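Long-range contacts in peptidoglycan N-acetylglucosamine deacetylase (Agathobacter rectalis, PDB 5JMU), which probably removes acetyl groups from N-acetylglucosamine of peptidoglycan through a zinc-dependent catalytic domain of the NodB-type polysaccharide deacetylase family, the part described here: residues A[38-42]-A[65-71]; A[60-64]-A[102-107]; A[85-89]-A[131-135]. One frame throughout, in Å; residues are numbered along the deposited sequence.

How the contacts relate
From the N terminus, 38-42 on helix 34-43 comes first, and contact 1 closes a loop back to it from 65-71, enclosing strand 49-53. Contact 2 opens at 60-64, within that loop, and closes at 102-107, so the two cross; helix 61-68 serves both, and A67 of contact 1 touches T107 of contact 2. Contact 3 opens at 85-89, before contact 2 has closed, and ends at 131-135; these two also cross, whereas contacts 1 and 3 follow in series. Helices 34-43, 61-68 and 89-107 are thereby joined side by side, and contact 3 ties the start of helix 89-107 to helix 132-142; the centres of contacts 1 and 3 are about 33 Å apart.

Contact 1 (A[38-42]-A[65-71])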
loop_
_atom_site.group_PDB
_atom_site.type_symbol
_atom_site.label_atom_id
_atom_site.label_comp_id
_atom_site.label_asym_id
_atom_site.label_seq_id
_atom_site.Cartn_x
_atom_site.Cartn_y
_atom_site.Cartn_z
ATOM N N LEU A 38 -4.270 -9.004 10.924
ATOM C CA LEU A 38 -2.951 -9.306 11.518
ATOM C C LEU A 38 -2.879 -10.741 12.069
ATOM O O LEU A 38 -1.836 -11.401 12.006
ATOM C CB LEU A 38 -2.617 -8.302 12.624
ATOM C CG LEU A 38 -2.412 -6.895 12.097
ATOM C CD1 LEU A 38 -2.096 -6.009 13.328
ATOM C CD2 LEU A 38 -1.261 -6.873 11.086
ATOM N N ASP A 39 -3.990 -11.226 12.611
ATOM C CA ASP A 39 -4.058 -12.559 13.175
ATOM C C ASP A 39 -3.935 -13.583 12.048
ATOM O O ASP A 39 -3.266 -14.613 12.187
ATOM C CB ASP A 39 -5.389 -12.746 13.928
ATOM C CG ASP A 39 -5.444 -11.953 15.231
ATOM O OD1 ASP A 39 -4.389 -11.504 15.701
ATOM O OD2 ASP A 39 -6.550 -11.788 15.790
ATOM N N VAL A 40 -4.605 -13.315 10.922
ATOM C CA VAL A 40 -4.484 -14.228 9.765
ATOM C C VAL A 40 -3.046 -14.263 9.225
ATOM O O VAL A 40 -2.509 -15.345 8.931
ATOM C CB VAL A 40 -5.442 -13.822 8.620
ATOM C CG1 VAL A 40 -5.115 -14.560 7.295
ATOM C CG2 VAL A 40 -6.884 -14.079 9.008
ATOM N N LEU A 41 -2.436 -13.086 9.097
ATOM C CA LEU A 41 -1.060 -13.030 8.591
ATOM C C LEU A 41 -0.132 -13.807 9.527
ATOM O O LEU A 41 0.764 -14.527 9.050
ATOM C CB LEU A 41 -0.602 -11.571 8.421
ATOM C CG LEU A 41 -1.374 -10.794 7.360
ATOM C CD1 LEU A 41 -1.041 -9.299 7.453
ATOM C CD2 LEU A 41 -1.135 -11.363 5.921
ATOM N N ASP A 42 -0.346 -13.667 10.838
ATOM C CA ASP A 42 0.437 -14.427 11.814
ATOM C C ASP A 42 0.205 -15.933 11.693
ATOM O O ASP A 42 1.137 -16.729 11.834
ATOM C CB ASP A 42 0.094 -14.002 13.223
ATOM C CG ASP A 42 0.800 -12.734 13.636
ATOM O OD1 ASP A 42 1.704 -12.252 12.886
ATOM O OD2 ASP A 42 0.452 -12.216 14.722
ATOM N N GLU A 65 1.048 -1.944 16.266
ATOM C CA GLU A 65 0.978 -3.412 16.183
ATOM C C GLU A 65 1.483 -3.945 14.832
ATOM O O GLU A 65 2.126 -5.013 14.777
ATOM C CB GLU A 65 -0.467 -3.883 16.434
ATOM C CG GLU A 65 -0.569 -5.374 16.752
ATOM C CD GLU A 65 0.157 -5.815 18.040
ATOM O OE1 GLU A 65 0.389 -4.992 18.955
ATOM O OE2 GLU A 65 0.490 -7.018 18.144
ATOM N N GLU A 66 1.169 -3.239 13.746
ATOM C CA GLU A 66 1.649 -3.667 12.432
ATOM C C GLU A 66 3.178 -3.737 12.419
ATOM O O GLU A 66 3.785 -4.714 11.958
ATOM C CB GLU A 66 1.148 -2.716 11.335
ATOM C CG GLU A 66 -0.355 -2.896 11.073
ATOM C CD GLU A 66 -0.980 -1.759 10.273
ATOM O OE1 GLU A 66 -0.290 -0.784 9.887
ATOM O OE2 GLU A 66 -2.235 -1.800 10.090
ATOM N N ALA A 67 3.806 -2.690 12.931
ATOM C CA ALA A 67 5.263 -2.660 12.942
ATOM C C ALA A 67 5.809 -3.717 13.906
ATOM O O ALA A 67 6.793 -4.404 13.577
ATOM C CB ALA A 67 5.781 -1.255 13.309
ATOM N N LYS A 68 5.195 -3.846 15.090
ATOM C CA LYS A 68 5.691 -4.794 16.077
ATOM C C LYS A 68 5.699 -6.199 15.528
ATOM O O LYS A 68 6.619 -6.994 15.870
ATOM C CB LYS A 68 4.838 -4.736 17.370
ATOM C CG LYS A 68 5.164 -5.755 18.439
ATOM C CD LYS A 68 4.238 -5.570 19.646
ATOM C CE LYS A 68 4.642 -6.494 20.794
ATOM N NZ LYS A 68 3.627 -6.469 21.908
ATOM N N ARG A 69 4.700 -6.511 14.695
ATOM C CA ARG A 69 4.552 -7.860 14.154
ATOM C C ARG A 69 5.373 -8.083 12.885
ATOM O O ARG A 69 5.333 -9.163 12.307
ATOM C CB ARG A 69 3.073 -8.177 13.902
ATOM C CG ARG A 69 2.290 -8.249 15.206
ATOM C CD ARG A 69 0.896 -8.777 14.974
ATOM N NE ARG A 69 0.011 -8.580 16.136
ATOM C CZ ARG A 69 -1.115 -9.247 16.344
ATOM N NH1 ARG A 69 -1.497 -10.231 15.517
ATOM N NH2 ARG A 69 -1.844 -8.938 17.395
ATOM N N GLY A 70 6.151 -7.085 12.484
ATOM C CA GLY A 70 7.108 -7.296 11.421
ATOM C C GLY A 70 6.658 -6.824 10.038
ATOM O O GLY A 70 7.366 -7.037 9.041
ATOM N N HIS A 71 5.495 -6.194 9.974
ATOM C CA HIS A 71 5.008 -5.671 8.681
ATOM C C HIS A 71 5.642 -4.337 8.351
ATOM O O HIS A 71 6.185 -3.674 9.225
ATOM C CB HIS A 71 3.490 -5.510 8.718
ATOM C CG HIS A 71 2.817 -6.773 9.097
ATOM N ND1 HIS A 71 2.842 -7.879 8.274
ATOM C CD2 HIS A 71 2.192 -7.152 10.236
ATOM C CE1 HIS A 71 2.263 -8.892 8.891
ATOM N NE2 HIS A 71 1.839 -8.471 10.076
HETATM O O HOH W 1 0.518 -10.147 11.950
HETATM O O HOH W 2 4.315 -11.785 13.848
#
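R69, extended from CG to NE (chi2 -171°), reaches across from the end of helix 61-68 and sets its guanidinium between three carboxylates. NH1 makes a nearly straight bond, 167° at the hydrogen, to D39 OD1 at 3.2 Å, and the two flat groups lie close to one plane. The same NH1 also meets D42 OD2 at 2.9 Å, but that bond is bent and weak, though the flat groups are only 14° apart. On its other side R69 is held by E65: NE gives a straight bond to E65 OE2 at 2.6 Å, on the anti lone pair, and this grip from the last helical turn probably fixes the plane's rotation. One guanidinium face is covered by CB of L38. Replacing R69 with an alanine would probably leave D39, D42 and E65 without their shared positive partner and open a gap over L38. Beneath this network, L38 CD2 packs obliquely on the H71 ring, 3.6 Å from H71 CD2, and L41 CD1 comes as close to H71 CE1. H71 ND1 bonds to A48 N, while NE2 shares a water, in the ring plane, with L38 O and, weakly, D42 OD1. G70 ends the helix in a Schellman motif. A salt-bridge network above the packing of L38 and L41 on H71 thus joins two neighbouring helices beside strand 49-53 in the NodB-type deacetylase domain.

Contact 2 (A[60-64]-A[102-107]); sequences QNMIA and IIKAQT
Q106 extends from helix 89-107 over the start of helix 61-68, and from CB to the amide its atoms meet that helix or Q60 just before it. CB lies 3.9 Å from I63 CG2. With chi2 at -71° the chain then bends, bringing CG and CD over the backbone of Q60, CD at 3.5 Å from Q60 O. At the end the amide divides its contacts: OE1 rests against A64 CB at 3.3 Å and near N61 CA, while NE2 donates to Q60 OE1 at 3.2 Å. That bond meets a lone pair in the carbonyl plane of Q60, although the two amides are turned 76° apart. The other end of the Q60 amide is held by N54, through NE2 to OD1, and its CD packs 3.6 Å from I102 CG2, so polar and apolar contacts together hold the group in place. On the buried side I63 acts as a knob among I102, I103, Q106 and T107; its CG2 lies 3.8 Å from T107 CG2, and its CD1 meets I102 CG2. T107 OG1 turns back to I103 O. The two helices lie side by side, with I63 and I103 both reaching V73 of strand 72-77, I103 also touching I75, and P30 packing against I63.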
loop_
_atom_site.group_PDB
_atom_site.type_symbol
_atom_site.label_atom_id
_atom_site.label_comp_id
_atom_site.label_asym_id
_atom_site.label_seq_id
_atom_site.Cartn_x
_atom_site.Cartn_y
_atom_site.Cartn_z
ATOM N N GLN A 60 -5.793 3.799 15.797
ATOM C CA GLN A 60 -4.439 4.282 15.483
ATOM C C GLN A 60 -3.313 3.404 16.085
ATOM O O GLN A 60 -2.232 3.263 15.481
ATOM C CB GLN A 60 -4.290 5.723 15.940
ATOM C CG GLN A 60 -3.211 6.493 15.221
ATOM C CD GLN A 60 -2.964 7.847 15.870
ATOM O OE1 GLN A 60 -2.239 7.940 16.852
ATOM N NE2 GLN A 60 -3.596 8.896 15.345
ATOM N N ASN A 61 -3.579 2.800 17.248
ATOM C CA ASN A 61 -2.589 1.914 17.854
ATOM C C ASN A 61 -2.306 0.667 17.033
ATOM O O ASN A 61 -1.291 -0.000 17.265
ATOM C CB ASN A 61 -3.042 1.504 19.242
ATOM C CG ASN A 61 -4.352 0.737 19.199
ATOM O OD1 ASN A 61 -5.308 1.174 18.541
ATOM N ND2 ASN A 61 -4.409 -0.430 19.882
HETATM N N MSE A 62 -3.165 0.359 16.044
HETATM C CA MSE A 62 -2.837 -0.766 15.149
HETATM C C MSE A 62 -1.617 -0.511 14.303
HETATM O O MSE A 62 -0.995 -1.465 13.823
HETATM C CB MSE A 62 -4.000 -1.116 14.236
HETATM C CG MSE A 62 -5.181 -1.754 14.928
HETATM SE SE MSE A 62 -4.744 -3.445 15.831
HETATM C CE MSE A 62 -4.299 -2.793 17.538
ATOM N N ILE A 63 -1.247 0.758 14.128
ATOM C CA ILE A 63 -0.020 1.062 13.387
ATOM C C ILE A 63 1.188 0.535 14.190
ATOM O O ILE A 63 2.112 -0.066 13.624
ATOM C CB ILE A 63 0.106 2.554 13.140
ATOM C CG1 ILE A 63 -1.004 2.984 12.195
ATOM C CG2 ILE A 63 1.526 2.940 12.618
ATOM C CD1 ILE A 63 -1.125 4.537 12.058
ATOM N N ALA A 64 1.176 0.764 15.502
ATOM C CA ALA A 64 2.212 0.196 16.359
ATOM C C ALA A 64 2.225 -1.323 16.254
ATOM O O ALA A 64 3.273 -1.923 16.189
ATOM C CB ALA A 64 2.016 0.631 17.839
ATOM N N ILE A 102 2.633 10.542 12.863
ATOM C CA ILE A 102 1.875 9.532 13.614
ATOM C C ILE A 102 2.603 8.191 13.559
ATOM O O ILE A 102 2.663 7.458 14.577
ATOM C CB ILE A 102 0.424 9.413 13.086
ATOM C CG1 ILE A 102 -0.360 10.656 13.527
ATOM C CG2 ILE A 102 -0.224 8.156 13.623
ATOM C CD1 ILE A 102 -1.647 10.862 12.660
ATOM N N ILE A 103 3.154 7.866 12.390
ATOM C CA ILE A 103 3.893 6.601 12.288
ATOM C C ILE A 103 5.116 6.615 13.212
ATOM O O ILE A 103 5.392 5.640 13.905
ATOM C CB ILE A 103 4.319 6.343 10.837
ATOM C CG1 ILE A 103 3.072 6.080 10.016
ATOM C CG2 ILE A 103 5.302 5.187 10.712
ATOM C CD1 ILE A 103 3.325 6.162 8.450
ATOM N N LYS A 104 5.806 7.734 13.301
ATOM C CA LYS A 104 6.945 7.853 14.206
ATOM C C LYS A 104 6.530 7.697 15.665
ATOM O O LYS A 104 7.183 6.981 16.452
ATOM C CB LYS A 104 7.622 9.214 13.991
ATOM C CG LYS A 104 8.638 9.547 15.044
ATOM C CD LYS A 104 9.869 8.682 14.893
ATOM C CE LYS A 104 10.999 9.299 15.754
ATOM N NZ LYS A 104 12.170 8.411 15.998
ATOM N N ALA A 105 5.445 8.403 16.042
ATOM C CA ALA A 105 4.870 8.317 17.405
ATOM C C ALA A 105 4.571 6.861 17.769
ATOM O O ALA A 105 4.908 6.368 18.855
ATOM C CB ALA A 105 3.581 9.160 17.480
ATOM N N GLN A 106 3.946 6.163 16.827
ATOM C CA GLN A 106 3.460 4.806 17.092
ATOM C C GLN A 106 4.558 3.734 17.038
ATOM O O GLN A 106 4.547 2.814 17.839
ATOM C CB GLN A 106 2.368 4.446 16.062
ATOM C CG GLN A 106 1.006 5.154 16.302
ATOM C CD GLN A 106 0.254 4.638 17.531
ATOM O OE1 GLN A 106 0.513 3.539 18.032
ATOM N NE2 GLN A 106 -0.681 5.456 18.054
ATOM N N THR A 107 5.504 3.876 16.100
ATOM C CA THR A 107 6.457 2.807 15.802
ATOM C C THR A 107 7.870 3.144 16.216
ATOM O O THR A 107 8.718 2.248 16.288
ATOM C CB THR A 107 6.523 2.460 14.309
ATOM O OG1 THR A 107 7.171 3.512 13.562
ATOM C CG2 THR A 107 5.120 2.220 13.757
#

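Contact 3 (A[85-89]-A[131-135]); sequences IYTSE and GIMTQ. With MG (magnesium ion), chain D.
I132 drives its CD1 into the turn before helix 89-107, where the backbone wraps around it: Y86 O and S88 C each lie 3.5 Å away, and E89 N is close by. With CG1 anti to the backbone N (chi1 -162°), the chain is extended and its end methyl reaches that turn. Beside it the selenium of selenomethionine M133 approaches the Y86 ring obliquely in a Met-aromatic contact, SE 3.5 Å from CE1 and 4.1 Å from the ring centroid. The hydroxyl of the same ring is anchored by a bond to P117 O, and I85 CG1 lies over the centre of one face. This half is mostly buried and largely apolar. Toward solvent the contact becomes looser and wet. E89 OE2 touches Q135 CB and CG, each at 3.4 Å, with no direct polar bond between the two side chains. E89 OE1 binds a magnesium ion at 2.2 Å; three waters also coordinate the metal, one donating to E89 OE2 and another lying 2.7 Å from Q135 OE1. The contact lies between the turn leading from helix 82-85 into helix 89-107, whose start S88 caps through A91 N, and the start of helix 132-142, from which L136, just beyond, also meets Y86 and E89.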
loop_
_atom_site.group_PDB
_atom_site.type_symbol
_atom_site.label_atom_id
_atom_site.label_comp_id
_atom_site.label_asym_id
_atom_site.label_seq_id
_atom_site.Cartn_x
_atom_site.Cartn_y
_atom_site.Cartn_z
ATOM N N ILE A 85 -5.441 17.341 -0.158
ATOM C CA ILE A 85 -4.032 17.046 -0.363
ATOM C C ILE A 85 -3.522 17.362 -1.766
ATOM O O ILE A 85 -2.295 17.472 -1.966
ATOM C CB ILE A 85 -3.718 15.552 -0.018
ATOM C CG1 ILE A 85 -4.320 14.619 -1.104
ATOM C CG2 ILE A 85 -4.263 15.246 1.389
ATOM C CD1 ILE A 85 -4.030 13.100 -0.904
ATOM N N TYR A 86 -4.416 17.457 -2.753
ATOM C CA TYR A 86 -3.914 17.668 -4.102
ATOM C C TYR A 86 -4.139 19.112 -4.595
ATOM O O TYR A 86 -4.059 19.392 -5.802
ATOM C CB TYR A 86 -4.536 16.657 -5.082
ATOM C CG TYR A 86 -3.972 15.241 -4.946
ATOM C CD1 TYR A 86 -2.603 15.017 -4.775
ATOM C CD2 TYR A 86 -4.829 14.110 -5.036
ATOM C CE1 TYR A 86 -2.098 13.731 -4.665
ATOM C CE2 TYR A 86 -4.328 12.828 -4.951
ATOM C CZ TYR A 86 -2.957 12.654 -4.800
ATOM O OH TYR A 86 -2.377 11.412 -4.717
ATOM N N THR A 87 -4.387 20.038 -3.671
ATOM C CA THR A 87 -4.557 21.432 -4.095
ATOM C C THR A 87 -3.181 22.119 -4.325
ATOM O O THR A 87 -3.097 23.108 -5.051
ATOM C CB THR A 87 -5.346 22.228 -3.079
ATOM O OG1 THR A 87 -4.733 22.102 -1.791
ATOM C CG2 THR A 87 -6.771 21.709 -3.008
ATOM N N SER A 88 -2.105 21.634 -3.697
ATOM C CA SER A 88 -0.791 22.237 -3.911
ATOM C C SER A 88 0.254 21.230 -3.432
ATOM O O SER A 88 -0.069 20.364 -2.630
ATOM C CB SER A 88 -0.632 23.557 -3.155
ATOM O OG SER A 88 -0.640 23.334 -1.766
ATOM N N GLU A 89 1.497 21.355 -3.907
ATOM C CA GLU A 89 2.592 20.553 -3.354
ATOM C C GLU A 89 2.694 20.735 -1.829
ATOM O O GLU A 89 2.936 19.773 -1.104
ATOM C CB GLU A 89 3.926 20.987 -3.999
ATOM C CG GLU A 89 4.029 20.611 -5.473
ATOM C CD GLU A 89 5.087 21.432 -6.235
ATOM O OE1 GLU A 89 6.268 21.723 -5.710
ATOM O OE2 GLU A 89 4.689 21.718 -7.396
ATOM N N GLY A 131 -1.019 19.156 -13.187
ATOM C CA GLY A 131 0.425 18.984 -13.189
ATOM C C GLY A 131 1.001 18.541 -11.856
ATOM O O GLY A 131 2.216 18.238 -11.779
ATOM N N ILE A 132 0.186 18.481 -10.803
ATOM C CA ILE A 132 0.775 18.192 -9.501
ATOM C C ILE A 132 1.436 16.813 -9.382
ATOM O O ILE A 132 2.419 16.678 -8.649
ATOM C CB ILE A 132 -0.268 18.413 -8.373
ATOM C CG1 ILE A 132 0.429 18.566 -7.001
ATOM C CG2 ILE A 132 -1.413 17.321 -8.386
ATOM C CD1 ILE A 132 -0.554 18.899 -5.848
HETATM N N MSE A 133 0.936 15.785 -10.066
HETATM C CA MSE A 133 1.582 14.496 -9.886
HETATM C C MSE A 133 2.953 14.442 -10.541
HETATM O O MSE A 133 3.854 13.765 -10.047
HETATM C CB MSE A 133 0.697 13.337 -10.441
HETATM C CG MSE A 133 -0.678 13.291 -9.811
HETATM SE SE MSE A 133 -0.708 13.295 -7.869
HETATM C CE MSE A 133 0.363 11.913 -7.662
ATOM N N THR A 134 3.113 15.113 -11.675
ATOM C CA THR A 134 4.452 15.176 -12.276
ATOM C C THR A 134 5.427 15.846 -11.303
ATOM O O THR A 134 6.597 15.426 -11.178
ATOM C CB THR A 134 4.391 15.950 -13.602
ATOM O OG1 THR A 134 3.748 15.114 -14.599
ATOM C CG2 THR A 134 5.805 16.354 -14.089
ATOM N N GLN A 135 4.969 16.896 -10.630
ATOM C CA GLN A 135 5.850 17.512 -9.620
ATOM C C GLN A 135 6.057 16.577 -8.432
ATOM O O GLN A 135 7.186 16.413 -7.967
ATOM C CB GLN A 135 5.281 18.833 -9.101
ATOM C CG GLN A 135 5.152 19.925 -10.217
ATOM C CD GLN A 135 6.460 20.174 -10.971
ATOM O OE1 GLN A 135 7.537 20.263 -10.351
ATOM N NE2 GLN A 135 6.392 20.282 -12.296
HETATM MG MG MG D . 8.109 22.382 -6.807
HETATM O O HOH W 3 6.745 22.974 -8.304
HETATM O O HOH W 4 8.154 20.489 -7.711
HETATM O O HOH W 5 9.287 21.584 -5.294
#